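Local coordinates for protein arginyl-tRNA synthetase, putative (PDB 5JLD) that probably joins L-arginine to tRNA(Arg) at the expense of ATP, as a class I aminoacyl-tRNA synthetase of the malaria parasite, at residues S442-K454 / N467-I480. Residues are numbered along the deposited sequence; the frame is centred on the assembly and turned at random.
Sequences SLCVSAIKYFDLK and NMLNVKGNTGIYII
The Y450 ring takes I479 CG1 over one face and K454 CB over the other, each nearer the ring's periphery than its centre, while N474 sits at its edge. Y450 OH donates to N474 OD1 (2.7 Å) in the carbonyl plane, with the ring and amide planes 27° apart. With CG anti to the backbone N (chi1 -160°), the F451 ring is carried across to M468, whose CB lies over its face, a CH-pi contact 4.0 Å from the F451 ring centroid. K454, extended beyond CG, runs antiparallel to the N474 side chain and donates from NZ to N474 O (3.0 Å), so both oxygens of this asparagine are gripped. The contact joins helix 436-453 of the class I catalytic region to helices 465-469 and 476-492, the latter running into the DALR anticodon-binding region. With no side chain between them, the backbones of G476 and A447 come close, their CA atoms 4.3 Å apart, and Y450 CB packs against G476 CA. T475 caps helix 476-492, OG1 accepting from Y478 N and donating to N470 O. A water donates to A447 O and M468 O and accepts from G476 N, linking the two segments. A447 CB meets L469 CD2 (3.6 Å) and I477 CD1, and I480 CD1 presses on S446 CB, whose OG bonds K588 N. M468 SD lies alongside I448 CG1 (3.6 Å).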
loop_
_atom_site.group_PDB
_atom_site.type_symbol
_atom_site.label_atom_id
_atom_site.label_comp_id
_atom_site.label_asym_id
_atom_site.label_seq_id
_atom_site.Cartn_x
_atom_site.Cartn_y
_atom_site.Cartn_z
ATOM N N SER A 442 -15.760 -6.617 12.724
ATOM C CA SER A 442 -15.068 -6.965 11.488
ATOM C C SER A 442 -15.564 -6.077 10.345
ATOM O O SER A 442 -14.765 -5.484 9.613
ATOM C CB SER A 442 -15.274 -8.443 11.160
ATOM O OG SER A 442 -14.251 -8.917 10.305
ATOM N N LEU A 443 -16.885 -5.969 10.221
ATOM C CA LEU A 443 -17.509 -5.127 9.197
ATOM C C LEU A 443 -17.043 -3.671 9.288
ATOM O O LEU A 443 -16.645 -3.078 8.284
ATOM C CB LEU A 443 -19.037 -5.195 9.309
ATOM C CG LEU A 443 -19.678 -6.555 9.021
ATOM C CD1 LEU A 443 -21.201 -6.498 9.152
ATOM C CD2 LEU A 443 -19.263 -7.081 7.642
ATOM N N CYS A 444 -17.101 -3.108 10.493
ATOM C CA CYS A 444 -16.641 -1.748 10.752
ATOM C C CYS A 444 -15.186 -1.514 10.370
ATOM O O CYS A 444 -14.858 -0.569 9.651
ATOM C CB CYS A 444 -16.806 -1.407 12.235
ATOM S SG CYS A 444 -15.989 0.150 12.665
ATOM N N VAL A 445 -14.313 -2.372 10.881
ATOM C CA VAL A 445 -12.879 -2.261 10.622
ATOM C C VAL A 445 -12.587 -2.320 9.125
ATOM O O VAL A 445 -11.868 -1.468 8.570
ATOM C CB VAL A 445 -12.115 -3.369 11.371
ATOM C CG1 VAL A 445 -10.668 -3.437 10.913
ATOM C CG2 VAL A 445 -12.209 -3.129 12.882
ATOM N N SER A 446 -13.182 -3.312 8.471
ATOM C CA SER A 446 -13.061 -3.462 7.017
ATOM C C SER A 446 -13.536 -2.214 6.273
ATOM O O SER A 446 -12.887 -1.760 5.317
ATOM C CB SER A 446 -13.849 -4.683 6.546
ATOM O OG SER A 446 -13.191 -5.885 6.905
ATOM N N ALA A 447 -14.654 -1.658 6.737
ATOM C CA ALA A 447 -15.255 -0.471 6.142
ATOM C C ALA A 447 -14.335 0.734 6.249
ATOM O O ALA A 447 -14.106 1.436 5.265
ATOM C CB ALA A 447 -16.606 -0.169 6.799
ATOM N N ILE A 448 -13.825 0.978 7.449
ATOM C CA ILE A 448 -12.851 2.043 7.688
ATOM C C ILE A 448 -11.650 1.907 6.759
ATOM O O ILE A 448 -11.225 2.890 6.097
ATOM C CB ILE A 448 -12.363 2.038 9.172
ATOM C CG1 ILE A 448 -13.468 2.535 10.111
ATOM C CG2 ILE A 448 -11.095 2.872 9.344
ATOM C CD1 ILE A 448 -13.039 2.635 11.579
ATOM N N LYS A 449 -11.103 0.689 6.700
ATOM C CA LYS A 449 -9.899 0.469 5.889
ATOM C C LYS A 449 -10.161 0.755 4.421
ATOM O O LYS A 449 -9.369 1.465 3.783
ATOM C CB LYS A 449 -9.356 -0.956 6.063
ATOM C CG LYS A 449 -8.772 -1.228 7.458
ATOM C CD LYS A 449 -8.037 -2.549 7.497
ATOM C CE LYS A 449 -7.555 -2.917 8.907
ATOM N NZ LYS A 449 -6.735 -4.172 8.830
ATOM N N TYR A 450 -11.258 0.206 3.883
ATOM C CA TYR A 450 -11.591 0.434 2.470
ATOM C C TYR A 450 -11.846 1.902 2.172
ATOM O O TYR A 450 -11.331 2.433 1.188
ATOM C CB TYR A 450 -12.828 -0.362 2.021
ATOM C CG TYR A 450 -13.124 -0.132 0.553
ATOM C CD1 TYR A 450 -12.387 -0.790 -0.431
ATOM C CD2 TYR A 450 -14.122 0.754 0.146
ATOM C CE1 TYR A 450 -12.631 -0.585 -1.771
ATOM C CE2 TYR A 450 -14.382 0.970 -1.201
ATOM C CZ TYR A 450 -13.635 0.293 -2.155
ATOM O OH TYR A 450 -13.871 0.497 -3.493
ATOM N N PHE A 451 -12.631 2.554 3.028
ATOM C CA PHE A 451 -13.020 3.929 2.764
ATOM C C PHE A 451 -11.780 4.787 2.754
ATOM O O PHE A 451 -11.692 5.729 1.972
ATOM C CB PHE A 451 -14.018 4.458 3.790
ATOM C CG PHE A 451 -14.794 5.663 3.313
ATOM C CD1 PHE A 451 -15.831 5.525 2.392
ATOM C CD2 PHE A 451 -14.487 6.937 3.781
ATOM C CE1 PHE A 451 -16.559 6.639 1.952
ATOM C CE2 PHE A 451 -15.206 8.052 3.351
ATOM C CZ PHE A 451 -16.244 7.904 2.433
ATOM N N ASP A 452 -10.807 4.464 3.599
ATOM C CA ASP A 452 -9.578 5.242 3.519
ATOM C C ASP A 452 -8.762 4.902 2.260
ATOM O O ASP A 452 -8.355 5.792 1.518
ATOM C CB ASP A 452 -8.715 5.040 4.763
ATOM C CG ASP A 452 -7.600 6.067 4.855
ATOM O OD1 ASP A 452 -6.672 6.002 4.003
ATOM O OD2 ASP A 452 -7.668 6.941 5.770
ATOM N N LEU A 453 -8.513 3.621 2.025
ATOM C CA LEU A 453 -7.590 3.240 0.956
ATOM C C LEU A 453 -8.142 3.525 -0.443
ATOM O O LEU A 453 -7.369 3.628 -1.384
ATOM C CB LEU A 453 -7.198 1.759 1.073
ATOM C CG LEU A 453 -6.370 1.418 2.327
ATOM C CD1 LEU A 453 -5.893 -0.033 2.307
ATOM C CD2 LEU A 453 -5.179 2.373 2.476
ATOM N N LYS A 454 -9.460 3.684 -0.585
ATOM C CA LYS A 454 -10.022 3.980 -1.906
ATOM C C LYS A 454 -9.720 5.425 -2.323
ATOM O O LYS A 454 -9.736 5.746 -3.504
ATOM C CB LYS A 454 -11.530 3.720 -1.936
ATOM C CG LYS A 454 -12.364 4.804 -1.258
ATOM C CD LYS A 454 -13.827 4.654 -1.605
ATOM C CE LYS A 454 -14.647 5.824 -1.086
ATOM N NZ LYS A 454 -16.027 5.789 -1.629
ATOM N N ASN A 467 -21.385 7.627 5.162
ATOM C CA ASN A 467 -20.775 7.380 3.872
ATOM C C ASN A 467 -20.048 6.042 3.811
ATOM O O ASN A 467 -20.131 5.338 2.805
ATOM C CB ASN A 467 -19.801 8.508 3.527
ATOM C CG ASN A 467 -20.499 9.835 3.322
ATOM O OD1 ASN A 467 -21.701 9.882 3.055
ATOM N ND2 ASN A 467 -19.751 10.924 3.455
ATOM N N MET A 468 -19.338 5.682 4.880
ATOM C CA MET A 468 -18.502 4.492 4.797
ATOM C C MET A 468 -19.280 3.199 5.058
ATOM O O MET A 468 -18.874 2.133 4.615
ATOM C CB MET A 468 -17.313 4.592 5.756
ATOM C CG MET A 468 -17.636 4.316 7.208
ATOM S SD MET A 468 -16.134 4.023 8.155
ATOM C CE MET A 468 -16.772 4.134 9.829
ATOM N N LEU A 469 -20.410 3.281 5.746
ATOM C CA LEU A 469 -21.145 2.062 6.066
ATOM C C LEU A 469 -22.328 1.798 5.122
ATOM O O LEU A 469 -23.057 0.825 5.293
ATOM C CB LEU A 469 -21.611 2.106 7.525
ATOM C CG LEU A 469 -20.455 2.120 8.532
ATOM C CD1 LEU A 469 -20.935 2.374 9.959
ATOM C CD2 LEU A 469 -19.674 0.820 8.474
ATOM N N ASN A 470 -22.484 2.648 4.109
ATOM C CA ASN A 470 -23.578 2.534 3.148
ATOM C C ASN A 470 -23.464 1.272 2.288
ATOM O O ASN A 470 -22.617 1.180 1.392
ATOM C CB ASN A 470 -23.617 3.781 2.262
ATOM C CG ASN A 470 -24.855 3.850 1.382
ATOM O OD1 ASN A 470 -25.608 2.882 1.247
ATOM N ND2 ASN A 470 -25.066 5.007 0.771
ATOM N N VAL A 471 -24.336 0.305 2.557
ATOM C CA VAL A 471 -24.313 -0.966 1.839
ATOM C C VAL A 471 -24.538 -0.752 0.329
ATOM O O VAL A 471 -24.191 -1.606 -0.482
ATOM C CB VAL A 471 -25.379 -1.953 2.408
ATOM C CG1 VAL A 471 -26.779 -1.593 1.916
ATOM C CG2 VAL A 471 -25.041 -3.386 2.044
ATOM N N LYS A 472 -25.084 0.412 -0.027
ATOM C CA LYS A 472 -25.404 0.765 -1.415
ATOM C C LYS A 472 -24.279 1.499 -2.135
ATOM O O LYS A 472 -24.218 1.507 -3.360
ATOM C CB LYS A 472 -26.659 1.647 -1.466
ATOM C CG LYS A 472 -27.927 0.953 -1.918
ATOM C CD LYS A 472 -28.185 -0.334 -1.147
ATOM C CE LYS A 472 -29.685 -0.624 -1.058
ATOM N NZ LYS A 472 -29.981 -1.936 -0.412
ATOM N N GLY A 473 -23.403 2.151 -1.389
ATOM C CA GLY A 473 -22.394 2.984 -2.012
ATOM C C GLY A 473 -21.145 2.234 -2.438
ATOM O O GLY A 473 -21.088 1.002 -2.410
ATOM N N ASN A 474 -20.144 2.997 -2.859
ATOM C CA ASN A 474 -18.799 2.475 -3.051
ATOM C C ASN A 474 -18.148 2.322 -1.678
ATOM O O ASN A 474 -17.419 3.211 -1.232
ATOM C CB ASN A 474 -17.988 3.417 -3.937
ATOM C CG ASN A 474 -16.755 2.766 -4.508
ATOM O OD1 ASN A 474 -16.156 1.877 -3.902
ATOM N ND2 ASN A 474 -16.370 3.201 -5.698
ATOM N N THR A 475 -18.442 1.214 -0.996
ATOM C CA THR A 475 -18.007 1.025 0.383
ATOM C C THR A 475 -17.451 -0.372 0.639
ATOM O O THR A 475 -17.744 -1.321 -0.102
ATOM C CB THR A 475 -19.160 1.238 1.375
ATOM O OG1 THR A 475 -20.169 0.247 1.142
ATOM C CG2 THR A 475 -19.774 2.642 1.226
ATOM N N GLY A 476 -16.669 -0.502 1.712
ATOM C CA GLY A 476 -16.167 -1.802 2.121
ATOM C C GLY A 476 -17.269 -2.804 2.441
ATOM O O GLY A 476 -17.127 -4.002 2.189
ATOM N N ILE A 477 -18.362 -2.300 3.004
ATOM C CA ILE A 477 -19.566 -3.082 3.264
ATOM C C ILE A 477 -20.142 -3.680 1.968
ATOM O O ILE A 477 -20.498 -4.863 1.905
ATOM C CB ILE A 477 -20.644 -2.208 3.942
ATOM C CG1 ILE A 477 -20.095 -1.566 5.227
ATOM C CG2 ILE A 477 -21.932 -2.997 4.168
ATOM C CD1 ILE A 477 -19.516 -2.559 6.239
ATOM N N TYR A 478 -20.224 -2.843 0.938
ATOM C CA TYR A 478 -20.657 -3.268 -0.383
ATOM C C TYR A 478 -19.774 -4.402 -0.902
ATOM O O TYR A 478 -20.272 -5.439 -1.356
ATOM C CB TYR A 478 -20.626 -2.083 -1.345
ATOM C CG TYR A 478 -20.589 -2.462 -2.809
ATOM C CD1 TYR A 478 -21.754 -2.793 -3.497
ATOM C CD2 TYR A 478 -19.391 -2.461 -3.507
ATOM C CE1 TYR A 478 -21.720 -3.132 -4.844
ATOM C CE2 TYR A 478 -19.343 -2.794 -4.841
ATOM C CZ TYR A 478 -20.508 -3.129 -5.509
ATOM O OH TYR A 478 -20.440 -3.458 -6.841
ATOM N N ILE A 479 -18.461 -4.201 -0.818
ATOM C CA ILE A 479 -17.508 -5.178 -1.326
ATOM C C ILE A 479 -17.723 -6.509 -0.608
ATOM O O ILE A 479 -17.774 -7.591 -1.223
ATOM C CB ILE A 479 -16.063 -4.712 -1.125
ATOM C CG1 ILE A 479 -15.841 -3.330 -1.751
ATOM C CG2 ILE A 479 -15.081 -5.751 -1.695
ATOM C CD1 ILE A 479 -15.737 -3.325 -3.263
ATOM N N ILE A 480 -17.895 -6.402 0.704
ATOM C CA ILE A 480 -18.073 -7.573 1.542
ATOM C C ILE A 480 -19.329 -8.338 1.145
ATOM O O ILE A 480 -19.298 -9.571 0.994
ATOM C CB ILE A 480 -18.102 -7.165 3.024
ATOM C CG1 ILE A 480 -16.697 -6.709 3.443
ATOM C CG2 ILE A 480 -18.549 -8.316 3.914
ATOM C CD1 ILE A 480 -16.653 -6.072 4.793
HETATM O O HOH W 1 -16.237 1.881 3.686
#